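Long-range contacts in oxysterol-binding protein homolog 1 (Saccharomyces cerevisiae, PDB 5H28), which carries sterols and other lipids between membranes, its ankyrin repeats targeting it to the nucleus-vacuole junction through NVJ1: residues 200-205 with 244-249; 85-90 with 115-120; 77-82 with 106-111. All blocks are in the same frame, centred on the assembly; numbering follows the deposited sequence.

Overall arrangement
Following the chain from the N terminus, contact 3 opens first, with 77-82 in the loop between helices 54-64 and 89-95. Contact 2 begins at 85-90 before contact 3 closes at 106-111, just after helix 99-106; contact 2 then closes at 115-120, so the two cross. Both span the helix pair 89-95 and 99-106, and they touch where R82 NH2 reaches L116 O, a probable hydrogen bond. Contact 1 follows in series, after the long helix 130-156, and joins helix 199-207 to helix 241-256 across a mostly non-helical connection. Its centre lies 39 Å from that of contact 2, on the opposite side of the chain's centre.

Contact 1: 200-205 with 244-249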
loop_
_atom_site.group_PDB
_atom_site.type_symbol
_atom_site.label_atom_id
_atom_site.label_comp_id
_atom_site.label_asym_id
_atom_site.label_seq_id
_atom_site.Cartn_x
_atom_site.Cartn_y
_atom_site.Cartn_z
ATOM N N ILE A 200 -4.659 3.679 -25.428
ATOM C CA ILE A 200 -5.185 2.716 -24.473
ATOM C C ILE A 200 -4.512 2.903 -23.116
ATOM O O ILE A 200 -5.185 2.913 -22.083
ATOM C CB ILE A 200 -4.988 1.262 -24.966
ATOM C CG1 ILE A 200 -5.908 1.003 -26.162
ATOM C CG2 ILE A 200 -5.279 0.274 -23.840
ATOM C CD1 ILE A 200 -5.799 -0.393 -26.730
ATOM N N MET A 201 -3.191 3.063 -23.109
ATOM C CA MET A 201 -2.495 3.261 -21.844
ATOM C C MET A 201 -2.926 4.581 -21.212
ATOM O O MET A 201 -3.096 4.663 -19.996
ATOM C CB MET A 201 -0.978 3.255 -22.038
ATOM C CG MET A 201 -0.192 3.487 -20.742
ATOM S SD MET A 201 -0.511 2.256 -19.449
ATOM C CE MET A 201 0.514 0.919 -20.034
ATOM N N CYS A 202 -3.099 5.615 -22.031
ATOM C CA CYS A 202 -3.533 6.904 -21.500
ATOM C C CYS A 202 -4.884 6.740 -20.803
ATOM O O CYS A 202 -5.073 7.234 -19.693
ATOM C CB CYS A 202 -3.646 7.949 -22.614
ATOM S SG CYS A 202 -2.061 8.560 -23.235
ATOM N N ARG A 203 -5.817 6.041 -21.450
ATOM C CA ARG A 203 -7.140 5.816 -20.872
ATOM C C ARG A 203 -7.022 5.059 -19.553
ATOM O O ARG A 203 -7.690 5.396 -18.575
ATOM C CB ARG A 203 -8.023 5.019 -21.838
ATOM C CG ARG A 203 -8.427 5.765 -23.099
ATOM C CD ARG A 203 -9.227 4.854 -24.027
ATOM N NE ARG A 203 -9.525 5.491 -25.308
ATOM C CZ ARG A 203 -10.409 6.469 -25.476
ATOM N NH1 ARG A 203 -11.098 6.931 -24.441
ATOM N NH2 ARG A 203 -10.595 6.996 -26.677
ATOM N N TRP A 204 -6.166 4.042 -19.524
ATOM C CA TRP A 204 -5.967 3.241 -18.319
ATOM C C TRP A 204 -5.429 4.112 -17.186
ATOM O O TRP A 204 -5.892 4.037 -16.051
ATOM C CB TRP A 204 -4.981 2.101 -18.595
ATOM C CG TRP A 204 -4.927 1.066 -17.499
ATOM C CD1 TRP A 204 -5.659 -0.087 -17.421
ATOM C CD2 TRP A 204 -4.109 1.100 -16.323
ATOM N NE1 TRP A 204 -5.344 -0.772 -16.272
ATOM C CE2 TRP A 204 -4.397 -0.066 -15.578
ATOM C CE3 TRP A 204 -3.161 2.004 -15.825
ATOM C CZ2 TRP A 204 -3.769 -0.353 -14.359
ATOM C CZ3 TRP A 204 -2.538 1.718 -14.612
ATOM C CH2 TRP A 204 -2.846 0.549 -13.894
ATOM N N LEU A 205 -4.445 4.947 -17.500
ATOM C CA LEU A 205 -3.856 5.818 -16.495
ATOM C C LEU A 205 -4.878 6.806 -15.944
ATOM O O LEU A 205 -4.952 7.016 -14.732
ATOM C CB LEU A 205 -2.656 6.558 -17.090
ATOM C CG LEU A 205 -1.453 5.663 -17.416
ATOM C CD1 LEU A 205 -0.459 6.440 -18.256
ATOM C CD2 LEU A 205 -0.810 5.158 -16.123
ATOM N N ILE A 244 -6.377 13.013 -32.933
ATOM C CA ILE A 244 -7.700 13.553 -32.669
ATOM C C ILE A 244 -8.311 12.804 -31.485
ATOM O O ILE A 244 -8.901 13.415 -30.593
ATOM C CB ILE A 244 -8.617 13.414 -33.907
ATOM C CG1 ILE A 244 -8.110 14.333 -35.023
ATOM C CG2 ILE A 244 -10.051 13.764 -33.541
ATOM C CD1 ILE A 244 -8.851 14.177 -36.336
ATOM N N GLU A 245 -8.160 11.482 -31.475
ATOM C CA GLU A 245 -8.692 10.657 -30.395
ATOM C C GLU A 245 -8.069 11.073 -29.067
ATOM O O GLU A 245 -8.757 11.216 -28.055
ATOM C CB GLU A 245 -8.385 9.177 -30.655
ATOM C CG GLU A 245 -9.074 8.221 -29.682
ATOM C CD GLU A 245 -8.639 6.771 -29.846
ATOM O OE1 GLU A 245 -8.248 6.380 -30.964
ATOM O OE2 GLU A 245 -8.705 6.018 -28.854
ATOM N N LEU A 246 -6.757 11.274 -29.084
ATOM C CA LEU A 246 -6.019 11.660 -27.892
ATOM C C LEU A 246 -6.460 13.033 -27.375
ATOM O O LEU A 246 -6.620 13.232 -26.167
ATOM C CB LEU A 246 -4.521 11.659 -28.203
ATOM C CG LEU A 246 -3.557 11.728 -27.021
ATOM C CD1 LEU A 246 -3.891 10.635 -26.019
ATOM C CD2 LEU A 246 -2.130 11.573 -27.525
ATOM N N LYS A 247 -6.654 13.976 -28.289
ATOM C CA LYS A 247 -7.088 15.317 -27.914
ATOM C C LYS A 247 -8.477 15.245 -27.289
ATOM O O LYS A 247 -8.731 15.846 -26.243
ATOM C CB LYS A 247 -7.112 16.227 -29.146
ATOM C CG LYS A 247 -7.517 17.665 -28.858
ATOM C CD LYS A 247 -7.433 18.518 -30.112
ATOM C CE LYS A 247 -7.774 19.971 -29.824
ATOM N NZ LYS A 247 -7.661 20.825 -31.041
ATOM N N LYS A 248 -9.374 14.500 -27.930
ATOM C CA LYS A 248 -10.735 14.343 -27.432
ATOM C C LYS A 248 -10.749 13.684 -26.054
ATOM O O LYS A 248 -11.521 14.078 -25.180
ATOM C CB LYS A 248 -11.562 13.511 -28.416
ATOM C CG LYS A 248 -11.845 14.221 -29.730
ATOM C CD LYS A 248 -12.744 15.427 -29.503
ATOM C CE LYS A 248 -12.956 16.221 -30.779
ATOM N NZ LYS A 248 -11.688 16.823 -31.275
ATOM N N LEU A 249 -9.897 12.680 -25.869
ATOM C CA LEU A 249 -9.806 11.973 -24.594
ATOM C C LEU A 249 -9.395 12.915 -23.468
ATOM O O LEU A 249 -10.016 12.947 -22.406
ATOM C CB LEU A 249 -8.785 10.834 -24.689
ATOM C CG LEU A 249 -8.364 10.202 -23.357
ATOM C CD1 LEU A 249 -9.554 9.513 -22.708
ATOM C CD2 LEU A 249 -7.239 9.209 -23.597
HETATM O O HOH W 1 -8.197 3.829 -27.359
HETATM O O HOH W 2 -11.195 9.805 -27.459
#
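The guanidinium of R203 meets the carboxylate of E245 edge-on, the two planes being 28° apart and thus nearly coplanar. NH2 of R203 donates to OE2 of E245 over 3.0 Å, and the N-H...O angle of 170° marks a straight bond within a salt bridge. The acceptor lies in the guanidinium plane, and OE2 is met on its anti side. Water 1 also lies at this edge: it accepts from NE of R203 and donates to OE2 of E245, so one carboxylate oxygen is gripped twice. Water 2 extends the polar link to the backbone, accepting from NH2 of R203 and donating to the carbonyl O of E245. L249 approaches the guanidinium obliquely, with its CD1 3.5 Å from NH1 of R203, while its CD2 packs 3.7 Å from CG of R203. E245 has CG anti to its backbone N and an extended chain beyond, which crosses R203 at about a right angle. An alanine at E245 would probably leave the R203 guanidinium without its charged mate and freer to turn, with water 1 losing an acceptor. Beside this polar group the packing is apolar: SG of C202 lies 3.9 Å from CD1 of L246, and CB of C202 is equally far from CD2 of L249. The short helical segments run nearly parallel, at 9°, with axes 10.9 Å apart at closest approach, so the direct contacts run through side chains. L246 also touches V194 of helix 189-196, and E245 and L249 rest on V199, which places helix 241-256 against the helix pair of the predicted third ankyrin repeat.

Contact 2: 85-90 with 115-120; sequences NGNTPL and VLNNSH
Two hydrogen bonds join N85 and N87 to N118 and N117. The backbone N of N118 donates to O of N85 over 2.8 Å, nearly straight. The other is between side chains: ND2 of N117 reaches OD1 of N87 at 2.9 Å, with the acceptor in the amide plane of N117. These two asparagines lie side by side and point the same way, yet their amide planes are turned 61° apart. N117 holds CG between its backbone N and carbonyl carbon (chi1 62°), and OD1 of the same amide accepts from the backbone N of L121, so both ends of the group are engaged. A weaker link comes from carbon: CA of N117 makes a CA-H...O contact of 3.3 Å to O of G86. Water 3 donates to O of N85, giving that carbonyl a second partner.

Steric evidence explains G86. Its CA faces N117 so closely that a CB would collide with CA of N117, and its backbone angles alone call for glycine.

The apolar part is one meeting, CG2 of T88 against CG1 of V115 at 3.6 Å, the two side chains meeting at a slant. The hydroxyl of T88 is used elsewhere, bonding to ND1 of H91 and capping helix 89-95 from its N-cap position.

T88, P89, L90 and H91 form the TPLH signature of ankyrin repeats. The runs 85-88 and 115-118 point 167° apart, and 115-120 turns back through a type I turn from N117 to H120, consistent with neighbouring ankyrin-repeat loops laid against each other.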
loop_
_atom_site.group_PDB
_atom_site.type_symbol
_atom_site.label_atom_id
_atom_site.label_comp_id
_atom_site.label_asym_id
_atom_site.label_seq_id
_atom_site.Cartn_x
_atom_site.Cartn_y
_atom_site.Cartn_z
ATOM N N ASN A 85 -7.633 2.540 18.866
ATOM C CA ASN A 85 -6.946 3.830 18.785
ATOM C C ASN A 85 -6.496 4.077 17.350
ATOM O O ASN A 85 -5.909 5.116 17.041
ATOM C CB ASN A 85 -5.705 3.861 19.688
ATOM C CG ASN A 85 -6.033 4.229 21.119
ATOM O OD1 ASN A 85 -6.922 5.039 21.370
ATOM N ND2 ASN A 85 -5.301 3.649 22.064
ATOM N N GLY A 86 -6.767 3.111 16.479
ATOM C CA GLY A 86 -6.362 3.231 15.094
ATOM C C GLY A 86 -4.924 2.778 14.917
ATOM O O GLY A 86 -4.365 2.901 13.829
ATOM N N ASN A 87 -4.323 2.254 15.984
ATOM C CA ASN A 87 -2.940 1.789 15.919
ATOM C C ASN A 87 -2.798 0.408 15.305
ATOM O O ASN A 87 -3.612 -0.482 15.545
ATOM C CB ASN A 87 -2.300 1.748 17.310
ATOM C CG ASN A 87 -2.011 3.123 17.860
ATOM O OD1 ASN A 87 -1.545 4.002 17.142
ATOM N ND2 ASN A 87 -2.275 3.311 19.153
ATOM N N THR A 88 -1.735 0.245 14.525
ATOM C CA THR A 88 -1.411 -1.025 13.883
ATOM C C THR A 88 -0.286 -1.636 14.710
ATOM O O THR A 88 0.250 -0.986 15.606
ATOM C CB THR A 88 -0.847 -0.809 12.474
ATOM O OG1 THR A 88 0.385 -0.077 12.571
ATOM C CG2 THR A 88 -1.825 -0.035 11.612
ATOM N N PRO A 89 0.077 -2.897 14.428
ATOM C CA PRO A 89 1.162 -3.519 15.186
ATOM C C PRO A 89 2.451 -2.709 15.038
ATOM O O PRO A 89 3.248 -2.626 15.972
ATOM C CB PRO A 89 1.259 -4.905 14.558
ATOM C CG PRO A 89 -0.189 -5.204 14.254
ATOM C CD PRO A 89 -0.653 -3.903 13.634
ATOM N N LEU A 90 2.641 -2.110 13.865
ATOM C CA LEU A 90 3.828 -1.298 13.604
ATOM C C LEU A 90 3.838 -0.062 14.507
ATOM O O LEU A 90 4.896 0.340 14.990
ATOM C CB LEU A 90 3.875 -0.881 12.133
ATOM C CG LEU A 90 5.130 -0.134 11.670
ATOM C CD1 LEU A 90 6.361 -1.030 11.784
ATOM C CD2 LEU A 90 4.936 0.320 10.229
ATOM N N VAL A 115 -0.436 3.807 7.385
ATOM C CA VAL A 115 -1.694 3.854 8.118
ATOM C C VAL A 115 -1.637 4.922 9.216
ATOM O O VAL A 115 -0.650 5.033 9.942
ATOM C CB VAL A 115 -2.013 2.482 8.755
ATOM C CG1 VAL A 115 -3.293 2.570 9.573
ATOM C CG2 VAL A 115 -2.162 1.423 7.666
ATOM N N LEU A 116 -2.703 5.709 9.331
ATOM C CA LEU A 116 -2.767 6.754 10.350
ATOM C C LEU A 116 -3.665 6.284 11.487
ATOM O O LEU A 116 -4.695 5.657 11.241
ATOM C CB LEU A 116 -3.351 8.042 9.756
ATOM C CG LEU A 116 -2.643 8.618 8.530
ATOM C CD1 LEU A 116 -3.419 9.812 7.991
ATOM C CD2 LEU A 116 -1.235 9.014 8.906
ATOM N N ASN A 117 -3.272 6.560 12.727
ATOM C CA ASN A 117 -4.115 6.175 13.853
ATOM C C ASN A 117 -5.131 7.298 14.082
ATOM O O ASN A 117 -5.187 8.246 13.293
ATOM C CB ASN A 117 -3.282 5.880 15.122
ATOM C CG ASN A 117 -2.497 7.080 15.625
ATOM O OD1 ASN A 117 -2.731 8.211 15.215
ATOM N ND2 ASN A 117 -1.563 6.829 16.542
ATOM N N ASN A 118 -5.938 7.198 15.132
ATOM C CA ASN A 118 -6.959 8.217 15.391
ATOM C C ASN A 118 -6.406 9.617 15.619
ATOM O O ASN A 118 -7.110 10.607 15.398
ATOM C CB ASN A 118 -7.843 7.811 16.575
ATOM C CG ASN A 118 -8.729 6.618 16.260
ATOM O OD1 ASN A 118 -9.583 6.238 17.061
ATOM N ND2 ASN A 118 -8.529 6.021 15.091
ATOM N N SER A 119 -5.153 9.701 16.061
ATOM C CA SER A 119 -4.505 10.989 16.294
ATOM C C SER A 119 -3.819 11.490 15.023
ATOM O O SER A 119 -3.076 12.470 15.053
ATOM C CB SER A 119 -3.479 10.883 17.428
ATOM O OG SER A 119 -4.116 10.862 18.695
ATOM N N HIS A 120 -4.081 10.801 13.914
ATOM C CA HIS A 120 -3.533 11.148 12.604
ATOM C C HIS A 120 -2.021 10.950 12.499
ATOM O O HIS A 120 -1.341 11.642 11.741
ATOM C CB HIS A 120 -3.915 12.593 12.254
ATOM C CG HIS A 120 -5.373 12.886 12.441
ATOM N ND1 HIS A 120 -5.851 13.678 13.464
ATOM C CD2 HIS A 120 -6.461 12.455 11.759
ATOM C CE1 HIS A 120 -7.170 13.722 13.403
ATOM N NE2 HIS A 120 -7.566 12.989 12.377
HETATM O O HOH W 3 -4.589 7.249 18.250
#

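Contact 3: 77-82 with 106-111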
loop_
_atom_site.group_PDB
_atom_site.type_symbol
_atom_site.label_atom_id
_atom_site.label_comp_id
_atom_site.label_asym_id
_atom_site.label_seq_id
_atom_site.Cartn_x
_atom_site.Cartn_y
_atom_site.Cartn_z
ATOM N N LEU A 77 -4.687 -13.167 9.502
ATOM C CA LEU A 77 -4.384 -11.992 10.298
ATOM C C LEU A 77 -3.904 -10.860 9.413
ATOM O O LEU A 77 -3.125 -11.063 8.476
ATOM C CB LEU A 77 -3.326 -12.330 11.349
ATOM C CG LEU A 77 -3.709 -13.485 12.280
ATOM C CD1 LEU A 77 -2.615 -13.682 13.314
ATOM C CD2 LEU A 77 -5.047 -13.192 12.962
ATOM N N ASP A 78 -4.397 -9.665 9.710
ATOM C CA ASP A 78 -4.053 -8.466 8.968
ATOM C C ASP A 78 -2.833 -7.833 9.622
ATOM O O ASP A 78 -2.873 -7.441 10.788
ATOM C CB ASP A 78 -5.232 -7.491 9.006
ATOM C CG ASP A 78 -5.036 -6.297 8.095
ATOM O OD1 ASP A 78 -3.906 -6.087 7.606
ATOM O OD2 ASP A 78 -6.021 -5.562 7.877
ATOM N N LEU A 79 -1.741 -7.745 8.876
ATOM C CA LEU A 79 -0.520 -7.154 9.396
ATOM C C LEU A 79 -0.771 -5.688 9.747
ATOM O O LEU A 79 -0.084 -5.110 10.588
ATOM C CB LEU A 79 0.582 -7.258 8.339
ATOM C CG LEU A 79 2.022 -7.428 8.813
ATOM C CD1 LEU A 79 2.126 -8.645 9.716
ATOM C CD2 LEU A 79 2.928 -7.583 7.600
ATOM N N ASN A 80 -1.783 -5.103 9.111
ATOM C CA ASN A 80 -2.127 -3.704 9.310
ATOM C C ASN A 80 -3.426 -3.481 10.079
ATOM O O ASN A 80 -4.063 -2.435 9.943
ATOM C CB ASN A 80 -2.191 -3.022 7.947
ATOM C CG ASN A 80 -0.977 -3.334 7.103
ATOM O OD1 ASN A 80 0.149 -3.020 7.486
ATOM N ND2 ASN A 80 -1.193 -3.969 5.955
ATOM N N GLU A 81 -3.807 -4.468 10.886
ATOM C CA GLU A 81 -5.013 -4.395 11.712
ATOM C C GLU A 81 -4.976 -3.142 12.586
ATOM O O GLU A 81 -3.965 -2.859 13.219
ATOM C CB GLU A 81 -5.081 -5.628 12.619
ATOM C CG GLU A 81 -6.262 -5.674 13.590
ATOM C CD GLU A 81 -7.534 -6.187 12.947
ATOM O OE1 GLU A 81 -7.432 -7.005 12.009
ATOM O OE2 GLU A 81 -8.635 -5.790 13.392
ATOM N N ARG A 82 -6.075 -2.396 12.632
ATOM C CA ARG A 82 -6.127 -1.196 13.467
ATOM C C ARG A 82 -6.943 -1.478 14.726
ATOM O O ARG A 82 -8.043 -2.039 14.641
ATOM C CB ARG A 82 -6.759 -0.027 12.696
ATOM C CG ARG A 82 -5.949 0.434 11.488
ATOM C CD ARG A 82 -6.634 1.557 10.705
ATOM N NE ARG A 82 -6.478 2.883 11.307
ATOM C CZ ARG A 82 -7.471 3.580 11.852
ATOM N NH1 ARG A 82 -8.697 3.076 11.884
ATOM N NH2 ARG A 82 -7.247 4.796 12.337
ATOM N N LEU A 106 8.477 -4.062 8.464
ATOM C CA LEU A 106 8.709 -3.258 7.266
ATOM C C LEU A 106 9.210 -4.085 6.084
ATOM O O LEU A 106 9.147 -3.633 4.944
ATOM C CB LEU A 106 9.689 -2.118 7.565
ATOM C CG LEU A 106 9.098 -0.985 8.412
ATOM C CD1 LEU A 106 10.163 0.037 8.749
ATOM C CD2 LEU A 106 7.958 -0.332 7.647
ATOM N N ASP A 107 9.697 -5.295 6.352
ATOM C CA ASP A 107 10.180 -6.158 5.275
ATOM C C ASP A 107 9.108 -7.111 4.750
ATOM O O ASP A 107 9.356 -7.872 3.818
ATOM C CB ASP A 107 11.387 -6.987 5.731
ATOM C CG ASP A 107 12.648 -6.156 5.883
ATOM O OD1 ASP A 107 12.783 -5.135 5.173
ATOM O OD2 ASP A 107 13.513 -6.535 6.702
ATOM N N GLN A 108 7.918 -7.076 5.338
ATOM C CA GLN A 108 6.847 -7.969 4.903
ATOM C C GLN A 108 6.119 -7.463 3.666
ATOM O O GLN A 108 5.882 -6.268 3.518
ATOM C CB GLN A 108 5.849 -8.187 6.038
ATOM C CG GLN A 108 6.486 -8.772 7.283
ATOM C CD GLN A 108 7.372 -9.954 6.962
ATOM O OE1 GLN A 108 6.899 -10.992 6.498
ATOM N NE2 GLN A 108 8.670 -9.800 7.194
ATOM N N PRO A 109 5.751 -8.381 2.764
ATOM C CA PRO A 109 5.048 -8.071 1.516
ATOM C C PRO A 109 3.772 -7.236 1.646
ATOM O O PRO A 109 3.521 -6.354 0.826
ATOM C CB PRO A 109 4.756 -9.454 0.937
ATOM C CG PRO A 109 5.915 -10.261 1.406
ATOM C CD PRO A 109 6.053 -9.821 2.845
ATOM N N THR A 110 2.977 -7.500 2.678
ATOM C CA THR A 110 1.712 -6.789 2.849
ATOM C C THR A 110 1.703 -5.619 3.824
ATOM O O THR A 110 0.641 -5.076 4.120
ATOM C CB THR A 110 0.594 -7.753 3.292
ATOM O OG1 THR A 110 0.895 -8.269 4.595
ATOM C CG2 THR A 110 0.464 -8.904 2.313
ATOM N N ILE A 111 2.866 -5.218 4.317
ATOM C CA ILE A 111 2.911 -4.118 5.272
ATOM C C ILE A 111 2.483 -2.790 4.648
ATOM O O ILE A 111 2.733 -2.532 3.471
ATOM C CB ILE A 111 4.340 -3.950 5.871
ATOM C CG1 ILE A 111 4.281 -3.094 7.139
ATOM C CG2 ILE A 111 5.277 -3.304 4.851
ATOM C CD1 ILE A 111 3.578 -3.770 8.307
HETATM O O HOH W 4 -1.585 -8.411 5.901
#
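L79 and Q108 cross at about a right angle, and CD2 of the leucine comes within 3.4 Å of CB of the glutamine. The same methyl meets two further side chains. It lies 3.7 Å from OG1 of T110, whose side chain also stands roughly perpendicular to L79, and 3.9 Å from CD1 of I111, which it approaches at a slant. CD2 of L79 is therefore touched by three residues of one short turn, the type I turn from Q108 to I111. Q108 bends at chi2 (-48°), which carries CD away from L79, and its NE2 bonds to O of F104.

N80 works alongside with a polar grip. Its ND2 donates to O of T110 over 2.8 Å, at 162° and with the acceptor in the amide plane. OD1 of that amide bonds to the backbone N of N112 and lies 3.6 Å from CD1 of I111, whose chain crosses it at about a right angle. With ND2 on T110 and OD1 on N112, just past the segment, both ends of the amide are held, which fixes its rotation. Water 4 adds a link, accepting from the backbone N of L79 and hydrogen-bonding to OG1 of T110.

N80 is itself placed by an Asx turn, its backbone N bonding to OD1 of D78. With L79 also on V61 and L45, this is packing between the loops of an ankyrin-repeat stack, seated on helices 54-64 and 44-51.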